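Local coordinates for SPBc2 prophage-derived uncharacterized protein YomS (Bacillus subtilis, PDB 6I5O) that is of unknown function but belongs to a prophage lytic cassette and builds a five-chain assembly from all-beta subunits, at residues I54-V59 and V99-V104; T66-T71 and W89-A94; V43-S48 and S80-T85; D14-T19 and G36-L41. All blocks are in the same frame, centred on the assembly; numbering follows the deposited sequence. Where two conformers were deposited one is given.

Contact 1. Residues I54-V59 and V99-V104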
loop_
_atom_site.group_PDB
_atom_site.type_symbol
_atom_site.label_atom_id
_atom_site.label_comp_id
_atom_site.label_asym_id
_atom_site.label_seq_id
_atom_site.Cartn_x
_atom_site.Cartn_y
_atom_site.Cartn_z
ATOM N N ILE A 54 -13.126 -1.772 24.768
ATOM C CA ILE A 54 -12.480 -0.560 24.219
ATOM C C ILE A 54 -13.181 -0.269 22.893
ATOM O O ILE A 54 -13.256 -1.183 22.072
ATOM C CB ILE A 54 -10.971 -0.778 23.995
ATOM C CG1 ILE A 54 -10.276 -1.401 25.205
ATOM C CG2 ILE A 54 -10.325 0.498 23.524
ATOM C CD1 ILE A 54 -10.330 -0.557 26.464
ATOM N N LYS A 55 -13.663 0.964 22.722
ATOM C CA LYS A 55 -14.208 1.376 21.402
ATOM C C LYS A 55 -13.285 2.396 20.781
ATOM O O LYS A 55 -12.713 3.264 21.437
ATOM C CB LYS A 55 -15.595 1.996 21.567
ATOM C CG LYS A 55 -16.659 0.933 21.818
ATOM C CD LYS A 55 -18.033 1.526 21.809
ATOM C CE LYS A 55 -19.106 0.584 21.292
ATOM N NZ LYS A 55 -19.885 0.133 22.443
ATOM N N PHE A 56 -13.078 2.242 19.462
ATOM C CA PHE A 56 -12.097 3.013 18.697
ATOM C C PHE A 56 -12.812 4.145 17.985
ATOM O O PHE A 56 -13.836 3.872 17.321
ATOM C CB PHE A 56 -11.424 2.121 17.670
ATOM C CG PHE A 56 -10.940 0.765 18.118
ATOM C CD1 PHE A 56 -10.593 0.510 19.434
ATOM C CD2 PHE A 56 -10.802 -0.257 17.199
ATOM C CE1 PHE A 56 -10.115 -0.742 19.787
ATOM C CE2 PHE A 56 -10.341 -1.522 17.558
ATOM C CZ PHE A 56 -10.019 -1.754 18.862
ATOM N N TYR A 57 -12.331 5.377 18.137
ATOM C CA TYR A 57 -13.022 6.535 17.545
ATOM C C TYR A 57 -12.068 7.484 16.854
ATOM O O TYR A 57 -10.925 7.763 17.264
ATOM C CB TYR A 57 -13.755 7.350 18.628
ATOM C CG TYR A 57 -14.954 6.650 19.167
ATOM C CD1 TYR A 57 -16.087 6.482 18.424
ATOM C CD2 TYR A 57 -14.965 6.139 20.464
ATOM C CE1 TYR A 57 -17.235 5.897 18.895
ATOM C CE2 TYR A 57 -16.104 5.545 20.963
ATOM C CZ TYR A 57 -17.232 5.391 20.175
ATOM O OH TYR A 57 -18.368 4.792 20.647
ATOM N N ALA A 58 -12.566 8.016 15.743
ATOM C CA ALA A 58 -12.081 9.260 15.132
ATOM C C ALA A 58 -12.896 10.415 15.685
ATOM O O ALA A 58 -14.098 10.243 15.902
ATOM C CB ALA A 58 -12.176 9.176 13.640
ATOM N N VAL A 59 -12.249 11.550 15.914
ATOM C CA VAL A 59 -12.937 12.723 16.471
ATOM C C VAL A 59 -12.622 13.924 15.579
ATOM O O VAL A 59 -11.475 14.170 15.297
ATOM C CB VAL A 59 -12.526 12.973 17.934
ATOM C CG1 VAL A 59 -13.292 14.156 18.510
ATOM C CG2 VAL A 59 -12.716 11.737 18.768
ATOM N N VAL A 99 -7.825 11.126 17.302
ATOM C CA VAL A 99 -8.302 9.755 17.601
ATOM C C VAL A 99 -8.434 9.601 19.115
ATOM O O VAL A 99 -7.715 10.279 19.883
ATOM C CB VAL A 99 -7.390 8.685 16.960
ATOM C CG1 VAL A 99 -7.469 8.709 15.447
ATOM C CG2 VAL A 99 -5.972 8.806 17.408
ATOM N N MET A 100 -9.311 8.705 19.493
ATOM C CA MET A 100 -9.701 8.456 20.887
ATOM C C MET A 100 -10.001 6.972 21.045
ATOM O O MET A 100 -10.580 6.369 20.150
ATOM C CB MET A 100 -10.937 9.296 21.227
ATOM C CG MET A 100 -11.557 8.865 22.541
ATOM S SD MET A 100 -13.237 9.489 22.795
ATOM C CE MET A 100 -12.778 11.172 22.981
ATOM N N PHE A 101 -9.592 6.398 22.168
ATOM C CA PHE A 101 -9.830 4.966 22.487
ATOM C C PHE A 101 -10.563 4.916 23.804
ATOM O O PHE A 101 -9.886 5.075 24.849
ATOM C CB PHE A 101 -8.498 4.225 22.531
ATOM C CG PHE A 101 -7.953 4.107 21.149
ATOM C CD1 PHE A 101 -7.259 5.160 20.547
ATOM C CD2 PHE A 101 -8.302 3.017 20.351
ATOM C CE1 PHE A 101 -6.957 5.128 19.200
ATOM C CE2 PHE A 101 -7.959 2.974 19.023
ATOM C CZ PHE A 101 -7.309 4.027 18.449
ATOM N N GLU A 102 -11.867 4.773 23.761
ATOM C CA GLU A 102 -12.725 4.897 24.948
ATOM C C GLU A 102 -12.749 3.564 25.701
ATOM O O GLU A 102 -13.058 2.518 25.092
ATOM C CB GLU A 102 -14.145 5.240 24.533
ATOM C CG GLU A 102 -15.092 5.353 25.732
ATOM C CD GLU A 102 -16.451 5.882 25.399
ATOM O OE1 GLU A 102 -16.685 6.269 24.220
ATOM O OE2 GLU A 102 -17.215 6.110 26.353
ATOM N N VAL A 103 -12.478 3.619 27.017
ATOM C CA VAL A 103 -12.749 2.470 27.903
ATOM C C VAL A 103 -14.227 2.560 28.251
ATOM O O VAL A 103 -14.601 3.432 29.076
ATOM C CB VAL A 103 -11.831 2.486 29.134
ATOM C CG1 VAL A 103 -12.207 1.394 30.109
ATOM C CG2 VAL A 103 -10.373 2.408 28.733
ATOM N N VAL A 104 -15.032 1.722 27.617
ATOM C CA VAL A 104 -16.492 1.691 27.853
ATOM C C VAL A 104 -16.757 0.982 29.183
ATOM O O VAL A 104 -17.686 1.377 29.939
ATOM C CB VAL A 104 -17.188 0.975 26.689
ATOM C CG1 VAL A 104 -18.665 0.740 26.951
ATOM C CG2 VAL A 104 -17.011 1.778 25.435
HETATM O O HOH W 1 -18.872 4.782 23.217
#
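Glu102 OE1, 3.4 Å from Tyr57 CE2, is gripped by two polar partners. It accepts a hydrogen bond of 2.8 Å from water 1, which also bonds Tyr57 OH, and it forms a salt bridge with Lys65, whose ammonium makes a cation-pi contact with the same tyrosine. Glu102 CG stands anti to the backbone N (chi1 179°) and the chain beyond it is extended; carboxylate and phenol planes end up 42° apart. The nearby lysine probably keeps this carboxylate ionised. Met100 SD approaches the Tyr57 ring obliquely, a loose Met-aromatic contact.

Phe56 and Phe101 share the other face of the sheet. Phe56 CD1 meets Phe101 CD2 at 3.5 Å, near the plane of the Phe101 ring, in an oblique pairing that is neither a stack nor a T. Phe91 presents an edge-to-face contact to each of them. Next along, Ile54 CD1 lies beside Val103 CG2, 3.7 Å away, both side chains pointing the same way.

Four backbone hydrogen bonds tie Lys55 to Glu102 and Tyr57 to Met100, the shortest from Tyr57 N to Met100 O at 2.8 Å. This is a regular antiparallel beta ladder with apolar, largely aromatic side chains on one face and Lys55, Tyr57, Met100 and Glu102 on the other.

Contact 2. Residues T66-T71 and W89-A94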
loop_
_atom_site.group_PDB
_atom_site.type_symbol
_atom_site.label_atom_id
_atom_site.label_comp_id
_atom_site.label_asym_id
_atom_site.label_seq_id
_atom_site.Cartn_x
_atom_site.Cartn_y
_atom_site.Cartn_z
ATOM N N THR A 66 -16.744 9.210 15.754
ATOM C CA THR A 66 -17.138 8.270 14.674
ATOM C C THR A 66 -16.403 6.939 14.870
ATOM O O THR A 66 -15.178 6.936 15.028
ATOM C CB THR A 66 -16.759 8.808 13.301
ATOM O OG1 THR A 66 -17.116 10.177 13.167
ATOM C CG2 THR A 66 -17.414 8.004 12.195
ATOM N N ALA A 67 -17.130 5.834 14.932
ATOM C CA ALA A 67 -16.498 4.520 15.094
ATOM C C ALA A 67 -15.429 4.322 14.003
ATOM O O ALA A 67 -15.690 4.587 12.815
ATOM C CB ALA A 67 -17.533 3.441 15.027
ATOM N N LEU A 68 -14.264 3.859 14.411
ATOM C CA LEU A 68 -13.103 3.790 13.513
ATOM C C LEU A 68 -12.618 2.345 13.467
ATOM O O LEU A 68 -12.239 1.803 14.510
ATOM C CB LEU A 68 -12.015 4.714 14.059
ATOM C CG LEU A 68 -10.692 4.709 13.318
ATOM C CD1 LEU A 68 -10.846 5.225 11.905
ATOM C CD2 LEU A 68 -9.626 5.485 14.040
ATOM N N SER A 69 -12.632 1.731 12.291
ATOM C CA SER A 69 -12.094 0.351 12.145
ATOM C C SER A 69 -10.577 0.367 11.959
ATOM O O SER A 69 -10.019 1.235 11.281
ATOM C CB SER A 69 -12.784 -0.373 11.029
ATOM O OG SER A 69 -14.056 -0.808 11.449
ATOM N N GLY A 70 -9.956 -0.640 12.530
ATOM C CA GLY A 70 -8.544 -0.959 12.345
ATOM C C GLY A 70 -8.367 -2.435 12.197
ATOM O O GLY A 70 -9.358 -3.192 12.105
ATOM N N THR A 71 -7.095 -2.805 12.126
ATOM C CA THR A 71 -6.684 -4.194 11.825
ATOM C C THR A 71 -5.920 -4.767 13.008
ATOM O O THR A 71 -4.950 -4.166 13.453
ATOM C CB THR A 71 -5.869 -4.276 10.546
ATOM O OG1 THR A 71 -6.628 -3.652 9.487
ATOM C CG2 THR A 71 -5.525 -5.692 10.182
ATOM N N TRP A 89 -3.616 -2.970 17.459
ATOM C CA TRP A 89 -4.552 -2.598 16.382
ATOM C C TRP A 89 -3.925 -1.485 15.561
ATOM O O TRP A 89 -3.459 -0.466 16.118
ATOM C CB TRP A 89 -5.870 -2.122 16.972
ATOM C CG TRP A 89 -6.681 -3.200 17.573
ATOM C CD1 TRP A 89 -6.605 -3.669 18.856
ATOM C CD2 TRP A 89 -7.705 -3.963 16.933
ATOM N NE1 TRP A 89 -7.495 -4.696 19.029
ATOM C CE2 TRP A 89 -8.177 -4.891 17.861
ATOM C CE3 TRP A 89 -8.262 -3.951 15.639
ATOM C CZ2 TRP A 89 -9.212 -5.778 17.579
ATOM C CZ3 TRP A 89 -9.262 -4.843 15.342
ATOM C CH2 TRP A 89 -9.757 -5.716 16.320
ATOM N N ASP A 90 -3.964 -1.645 14.246
ATOM C CA ASP A 90 -3.376 -0.703 13.272
ATOM C C ASP A 90 -4.464 0.145 12.614
ATOM O O ASP A 90 -5.504 -0.401 12.211
ATOM C CB ASP A 90 -2.647 -1.445 12.179
ATOM C CG ASP A 90 -1.314 -1.997 12.533
ATOM O OD1 ASP A 90 -0.762 -1.607 13.605
ATOM O OD2 ASP A 90 -0.906 -2.920 11.775
ATOM N N PHE A 91 -4.172 1.428 12.488
ATOM C CA PHE A 91 -5.141 2.391 11.923
ATOM C C PHE A 91 -4.451 3.305 10.946
ATOM O O PHE A 91 -3.322 3.725 11.158
ATOM C CB PHE A 91 -5.764 3.270 13.005
ATOM C CG PHE A 91 -6.461 2.516 14.094
ATOM C CD1 PHE A 91 -5.780 2.021 15.186
ATOM C CD2 PHE A 91 -7.813 2.224 13.964
ATOM C CE1 PHE A 91 -6.435 1.305 16.152
ATOM C CE2 PHE A 91 -8.479 1.508 14.942
ATOM C CZ PHE A 91 -7.778 1.040 16.017
ATOM N N ASP A 92 -5.169 3.622 9.878
ATOM C CA ASP A 92 -4.781 4.685 8.929
ATOM C C ASP A 92 -5.469 5.968 9.380
ATOM O O ASP A 92 -6.708 6.036 9.366
ATOM C CB ASP A 92 -5.155 4.323 7.503
ATOM C CG ASP A 92 -4.899 5.432 6.493
ATOM O OD1 ASP A 92 -4.342 6.544 6.804
ATOM O OD2 ASP A 92 -5.259 5.186 5.311
ATOM N N ILE A 93 -4.667 6.909 9.862
ATOM C CA ILE A 93 -5.204 8.110 10.540
ATOM C C ILE A 93 -4.860 9.399 9.813
ATOM O O ILE A 93 -5.177 10.476 10.327
ATOM C CB ILE A 93 -4.685 8.164 11.988
ATOM C CG1 ILE A 93 -3.156 8.371 12.056
ATOM C CG2 ILE A 93 -5.150 6.970 12.802
ATOM C CD1 ILE A 93 -2.625 8.740 13.400
ATOM N N ALA A 94 -4.265 9.341 8.635
ATOM C CA ALA A 94 -3.664 10.524 8.030
ATOM C C ALA A 94 -4.655 11.654 7.826
ATOM O O ALA A 94 -4.243 12.817 7.890
ATOM C CB ALA A 94 -3.002 10.194 6.721
HETATM O O HOH W 2 -7.699 2.159 9.765
HETATM O O HOH W 3 -6.297 -0.866 9.467
#
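Trp89 brings the edge of its indole to the Gly70-Thr71 backbone one atom at a time. Its CB starts 4.2 Å from Thr71 O; CG stands anti to the carbonyl carbon (chi1 -71°), and the six-membered ring then takes over, with CE3 meeting Thr71 C at 3.6 Å and CZ3 meeting Gly70 O, also at 3.6 Å, near the ring plane. On the five-membered ring, NE1 turns to Glu87 for its hydrogen bond.

Phe91 works on the same backbone from the next position on that side. Its CE2 lies 3.6 Å from Gly70 N, its CD2 comes close to Ser69 O, and Leu68 CD2 crosses obliquely to touch Phe91 CD2 at 3.7 Å. With no side chain at Gly70, the two aromatic groups press directly on the main chain.

The pairing here is the end of an antiparallel ladder. Thr71 and Asp90 form one hydrogen-bonded pair, N to O in both directions, and at what would be the next such pair the strands have parted: water 2 stands in, donating to Ser69 O and accepting from Asp92 N at 2.9 Å. Asp90 O, already bonded by Thr71 N, also accepts from water 3, whose other partner is Thr71 OG1 at 2.8 Å.

Asp90 itself turns its carboxylate to Lys73 and Thr42 of the same chain. Where the backbone leaves the ladder, a second subunit moves in, with Ser69 OG hydrogen-bonded to Thr74 O of that neighbouring subunit and Leu68 packed on its Lys73.

Contact 3. Residues V43-S48 and S80-T85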
loop_
_atom_site.group_PDB
_atom_site.type_symbol
_atom_site.label_atom_id
_atom_site.label_comp_id
_atom_site.label_asym_id
_atom_site.label_seq_id
_atom_site.Cartn_x
_atom_site.Cartn_y
_atom_site.Cartn_z
ATOM N N VAL A 43 -2.047 0.843 18.180
ATOM C CA VAL A 43 -2.459 0.896 19.609
ATOM C C VAL A 43 -2.210 -0.459 20.246
ATOM O O VAL A 43 -2.576 -1.484 19.669
ATOM C CB VAL A 43 -3.955 1.237 19.705
ATOM C CG1 VAL A 43 -4.425 1.235 21.135
ATOM C CG2 VAL A 43 -4.208 2.598 19.125
ATOM N N LYS A 44 -1.620 -0.441 21.442
ATOM C CA LYS A 44 -1.456 -1.645 22.267
ATOM C C LYS A 44 -2.442 -1.543 23.427
ATOM O O LYS A 44 -2.425 -0.538 24.203
ATOM C CB LYS A 44 -0.033 -1.761 22.786
ATOM C CG LYS A 44 0.181 -2.905 23.742
ATOM C CD LYS A 44 0.028 -4.277 23.115
ATOM C CE LYS A 44 -0.076 -5.433 24.102
ATOM N NZ LYS A 44 1.148 -5.576 24.897
ATOM N N ILE A 45 -3.243 -2.580 23.582
ATOM C CA ILE A 45 -4.159 -2.708 24.748
ATOM C C ILE A 45 -3.496 -3.707 25.695
ATOM O O ILE A 45 -3.226 -4.854 25.291
ATOM C CB ILE A 45 -5.555 -3.152 24.289
ATOM C CG1 ILE A 45 -6.156 -2.071 23.394
ATOM C CG2 ILE A 45 -6.466 -3.417 25.467
ATOM C CD1 ILE A 45 -7.278 -2.542 22.553
ATOM N N SER A 46 -3.218 -3.267 26.921
ATOM C CA SER A 46 -2.428 -4.048 27.895
ATOM C C SER A 46 -3.010 -3.868 29.306
ATOM O O SER A 46 -4.106 -3.298 29.475
ATOM C CB SER A 46 -0.962 -3.624 27.828
ATOM O OG SER A 46 -0.837 -2.296 28.356
ATOM N N GLY A 47 -2.332 -4.452 30.265
ATOM C CA GLY A 47 -2.723 -4.415 31.658
ATOM C C GLY A 47 -3.176 -5.758 32.146
ATOM O O GLY A 47 -3.074 -6.768 31.468
ATOM N N SER A 48 -3.694 -5.776 33.379
ATOM C CA SER A 48 -4.044 -7.026 34.094
ATOM C C SER A 48 -5.553 -7.145 34.302
ATOM O O SER A 48 -5.969 -7.968 35.130
ATOM C CB SER A 48 -3.279 -7.115 35.343
ATOM O OG SER A 48 -1.926 -7.357 35.005
ATOM N N SER A 80 -13.863 -2.222 15.054
ATOM C CA SER A 80 -13.944 -0.870 15.625
ATOM C C SER A 80 -14.019 -0.945 17.150
ATOM O O SER A 80 -14.229 0.093 17.766
ATOM C CB SER A 80 -15.077 -0.068 15.062
ATOM O OG SER A 80 -16.296 -0.734 15.262
ATOM N N SER A 81 -13.815 -2.111 17.729
ATOM C CA SER A 81 -13.833 -2.259 19.201
ATOM C C SER A 81 -13.156 -3.567 19.540
ATOM O O SER A 81 -12.973 -4.407 18.659
ATOM C CB SER A 81 -15.221 -2.211 19.757
ATOM O OG SER A 81 -16.020 -3.286 19.269
ATOM N N THR A 82 -12.885 -3.776 20.820
ATOM C CA THR A 82 -12.394 -5.094 21.254
ATOM C C THR A 82 -12.806 -5.353 22.698
ATOM O O THR A 82 -12.924 -4.397 23.509
ATOM C CB THR A 82 -10.871 -5.216 21.108
ATOM O OG1 THR A 82 -10.529 -6.570 21.424
ATOM C CG2 THR A 82 -10.083 -4.279 21.985
ATOM N N LEU A 83 -13.009 -6.615 22.989
ATOM C CA LEU A 83 -13.246 -7.127 24.355
ATOM C C LEU A 83 -11.989 -7.773 24.906
ATOM O O LEU A 83 -12.066 -8.321 26.027
ATOM C CB LEU A 83 -14.373 -8.162 24.310
ATOM C CG LEU A 83 -15.711 -7.605 23.852
ATOM C CD1 LEU A 83 -16.759 -8.665 23.763
ATOM C CD2 LEU A 83 -16.161 -6.473 24.753
ATOM N N ASN A 84 -10.887 -7.757 24.168
ATOM C CA ASN A 84 -9.682 -8.511 24.550
ATOM C C ASN A 84 -8.593 -7.565 25.045
ATOM O O ASN A 84 -8.603 -6.385 24.741
ATOM C CB ASN A 84 -9.161 -9.347 23.385
ATOM C CG ASN A 84 -10.146 -10.412 22.998
ATOM O OD1 ASN A 84 -10.336 -10.611 21.797
ATOM N ND2 ASN A 84 -10.744 -11.107 23.922
ATOM N N THR A 85 -7.638 -8.130 25.757
ATOM C CA THR A 85 -6.399 -7.441 26.153
ATOM C C THR A 85 -5.257 -8.094 25.372
ATOM O O THR A 85 -5.461 -9.157 24.728
ATOM C CB THR A 85 -6.220 -7.483 27.679
ATOM O OG1 THR A 85 -5.134 -6.590 28.029
ATOM C CG2 THR A 85 -6.014 -8.902 28.170
HETATM O O HOH W 4 -5.813 -5.276 30.383
HETATM O O HOH W 5 -2.795 -7.592 28.806
#
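Ile45 and Thr82 meet tip to tip, CD1 against CG2 at 3.3 Å. That is tighter than a normal carbon-carbon contact, but Ile45 was modelled in two conformers, so the shortness is doubtful. The other branch of Ile45, CG2, lies 3.7 Å from Asn84 O, a buried carbonyl oxygen that has no polar partner in the model. Thr85 OG1 comes up to the backbone of Ser46, 3.7 Å from its carbonyl carbon, without bonding to it directly.

Two waters make that link instead. Water 4 accepts from Thr85 OG1 at 2.8 Å and donates to Ser46 O, while water 5 donates both to Thr85 OG1, 2.7 Å away, and to Gly47 O. The hydroxyl thus gives one bond and receives another; it stands anti to its own backbone N (chi1 -170°), which puts it beside the backbone of Ser46 and Gly47.

Residues 83-86 connect strand 81-82 to strand 87-92, and the connection opens with an ST turn: Asn84 N donates to Thr82 OG1 at 3.0 Å, with an angle of 163° at the hydrogen. Thr82 OG1 is also hydrogen-bonded to Glu87, at the start of strand 87-92; with OG1 held by both partners, CG2 faces Ile45.

Farther out, Trp89 touches both Ile45 and Thr82, Val110 backs Ile45, and Phe56 backs Thr82. Backbone bonds from Ile45 to Glu87 and from Ser46 to Thr111 hold strand 40-46 between its two neighbours. Lys44 forms salt bridges with Glu64 and Asp60 of a third subunit.

Contact 4. Residues D14-T19 and G36-L41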
loop_
_atom_site.group_PDB
_atom_site.type_symbol
_atom_site.label_atom_id
_atom_site.label_comp_id
_atom_site.label_asym_id
_atom_site.label_seq_id
_atom_site.Cartn_x
_atom_site.Cartn_y
_atom_site.Cartn_z
ATOM N N ASP A 14 9.095 9.953 10.908
ATOM C CA ASP A 14 8.928 10.475 12.283
ATOM C C ASP A 14 8.090 9.475 13.050
ATOM O O ASP A 14 7.130 8.992 12.480
ATOM C CB ASP A 14 8.318 11.876 12.245
ATOM C CG ASP A 14 8.390 12.573 13.591
ATOM O OD1 ASP A 14 9.390 12.388 14.311
ATOM O OD2 ASP A 14 7.430 13.320 13.904
ATOM N N LYS A 15 8.378 9.294 14.332
ATOM C CA LYS A 15 7.511 8.482 15.201
ATOM C C LYS A 15 7.413 9.158 16.557
ATOM O O LYS A 15 8.389 9.826 16.996
ATOM C CB LYS A 15 8.055 7.070 15.420
ATOM C CG LYS A 15 8.239 6.274 14.128
ATOM C CD LYS A 15 8.661 4.833 14.440
ATOM C CE LYS A 15 8.863 3.964 13.240
ATOM N NZ LYS A 15 9.273 2.598 13.650
ATOM N N THR A 16 6.298 8.951 17.215
ATOM C CA THR A 16 6.205 9.278 18.665
ATOM C C THR A 16 5.261 8.285 19.307
ATOM O O THR A 16 4.577 7.506 18.676
ATOM C CB THR A 16 5.870 10.764 18.865
ATOM O OG1 THR A 16 6.270 11.049 20.230
ATOM C CG2 THR A 16 4.424 11.057 18.591
ATOM N N SER A 17 5.251 8.338 20.642
ATOM C CA SER A 17 4.399 7.496 21.501
ATOM C C SER A 17 3.338 8.381 22.142
ATOM O O SER A 17 3.535 9.603 22.248
ATOM C CB SER A 17 5.227 6.788 22.530
ATOM O OG SER A 17 6.192 5.950 21.911
ATOM N N PHE A 18 2.200 7.797 22.459
ATOM C CA PHE A 18 1.106 8.535 23.120
ATOM C C PHE A 18 0.375 7.586 24.047
ATOM O O PHE A 18 0.046 6.456 23.680
ATOM C CB PHE A 18 0.138 9.138 22.098
ATOM C CG PHE A 18 -0.867 10.045 22.737
ATOM C CD1 PHE A 18 -0.513 11.335 23.135
ATOM C CD2 PHE A 18 -2.177 9.632 22.892
ATOM C CE1 PHE A 18 -1.439 12.157 23.741
ATOM C CE2 PHE A 18 -3.114 10.486 23.487
ATOM C CZ PHE A 18 -2.744 11.734 23.851
ATOM N N THR A 19 0.084 8.079 25.243
ATOM C CA THR A 19 -0.756 7.323 26.185
ATOM C C THR A 19 -2.198 7.806 26.130
ATOM O O THR A 19 -2.480 8.937 26.528
ATOM C CB THR A 19 -0.173 7.410 27.600
ATOM O OG1 THR A 19 1.095 6.753 27.553
ATOM C CG2 THR A 19 -1.064 6.726 28.610
ATOM N N GLY A 36 -1.940 15.582 13.720
ATOM C CA GLY A 36 -0.833 16.402 13.244
ATOM C C GLY A 36 -0.301 15.902 11.904
ATOM O O GLY A 36 -1.132 15.816 10.967
ATOM N N HIS A 37 0.992 15.630 11.828
ATOM C CA HIS A 37 1.589 15.199 10.559
ATOM C C HIS A 37 1.642 13.699 10.416
ATOM O O HIS A 37 2.256 13.228 9.439
ATOM C CB HIS A 37 2.928 15.885 10.343
ATOM C CG HIS A 37 3.997 15.529 11.309
ATOM N ND1 HIS A 37 4.838 16.499 11.795
ATOM C CD2 HIS A 37 4.399 14.326 11.796
ATOM C CE1 HIS A 37 5.758 15.913 12.545
ATOM N NE2 HIS A 37 5.481 14.576 12.597
ATOM N N PHE A 38 1.079 12.899 11.300
ATOM C CA PHE A 38 1.247 11.444 11.264
ATOM C C PHE A 38 0.264 10.811 10.286
ATOM O O PHE A 38 -0.746 11.393 9.863
ATOM C CB PHE A 38 1.131 10.887 12.681
ATOM C CG PHE A 38 2.304 11.296 13.534
ATOM C CD1 PHE A 38 3.549 10.712 13.369
ATOM C CD2 PHE A 38 2.190 12.286 14.498
ATOM C CE1 PHE A 38 4.636 11.162 14.090
ATOM C CE2 PHE A 38 3.290 12.746 15.211
ATOM C CZ PHE A 38 4.503 12.122 15.063
ATOM N N ARG A 39 0.622 9.595 9.874
ATOM C CA ARG A 39 -0.191 8.828 8.900
ATOM C C ARG A 39 -0.794 7.567 9.490
ATOM O O ARG A 39 -1.876 7.172 9.053
ATOM C CB ARG A 39 0.639 8.395 7.685
ATOM C CG ARG A 39 1.266 9.506 6.844
ATOM C CD ARG A 39 2.214 8.838 5.814
ATOM N NE ARG A 39 2.994 9.722 4.975
ATOM C CZ ARG A 39 2.566 10.177 3.807
ATOM N NH1 ARG A 39 1.325 9.968 3.457
ATOM N NH2 ARG A 39 3.341 10.880 3.008
ATOM N N GLU A 40 -0.077 6.891 10.371
ATOM C CA GLU A 40 -0.477 5.560 10.862
ATOM C C GLU A 40 -0.374 5.543 12.391
ATOM O O GLU A 40 0.467 6.211 12.955
ATOM C CB GLU A 40 0.440 4.457 10.276
ATOM C CG GLU A 40 0.469 4.394 8.757
ATOM C CD GLU A 40 1.497 3.414 8.207
ATOM O OE1 GLU A 40 2.749 3.409 8.643
ATOM O OE2 GLU A 40 1.051 2.737 7.243
ATOM N N LEU A 41 -1.205 4.707 12.997
ATOM C CA LEU A 41 -1.188 4.458 14.451
ATOM C C LEU A 41 -1.283 2.974 14.711
ATOM O O LEU A 41 -2.095 2.296 14.101
ATOM C CB LEU A 41 -2.417 5.133 15.048
ATOM C CG LEU A 41 -2.796 4.817 16.485
ATOM C CD1 LEU A 41 -1.795 5.277 17.489
ATOM C CD2 LEU A 41 -4.139 5.426 16.816
#
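Asp14 and His37 cross at about a right angle, the carboxylate plane turned 59° from the imidazole. His37 NE2 donates to Asp14 OD2 across 2.7 Å. The oxygen lies in the plane of the imidazole and offers its anti lone pair, the one facing away from OD1.

Phe38 is turned quite differently: its ring is only 22° from the carboxylate plane, and Asp14 OD2 approaches Phe38 CZ obliquely at 3.4 Å. Thr16 reaches the same end of the ring at about a right angle, its CG2 3.7 Å from Phe38 CZ. Over the centre of one face sits His37 CD2, 3.7 Å above the plane. His37 CG lies between the backbone N and the carbonyl carbon, and chi2 then brings CD2 over the ring of its sequence neighbour.

Val116 on strand 110-117 touches both Thr16 and Phe38, and Ile10 and Ile12 of a second subunit pack on Asp14 and His37.

The contact is a His-carboxylate hydrogen bond set beside an aromatic ring. The bond, with its proton on NE2, ties the loop before strand 40-46 to strand 8-19, and the carboxylate would probably favour a positively charged imidazole.

All four contacts belong to one antiparallel sheet. Contact 4 closes first along the chain, joining strand 8-19 to the loop entering strand 40-46, and contact 3 uses the other end of that strand; their centres are about 19 Å apart, on opposite sides of the chain's centre. Contact 2 is nested inside the loop closed by contact 1, with centres about 10 Å apart, while contact 3 interleaves with both. Strand 51-59 lies beside 65-72, and 87-92 beside 40-46. Phe91 of contact 2 packs on Phe56 and Phe101, joining the apolar clusters of contacts 1 and 2. Contacts 1, 2 and 4 also touch the second subunit, coupling this fold to the assembly.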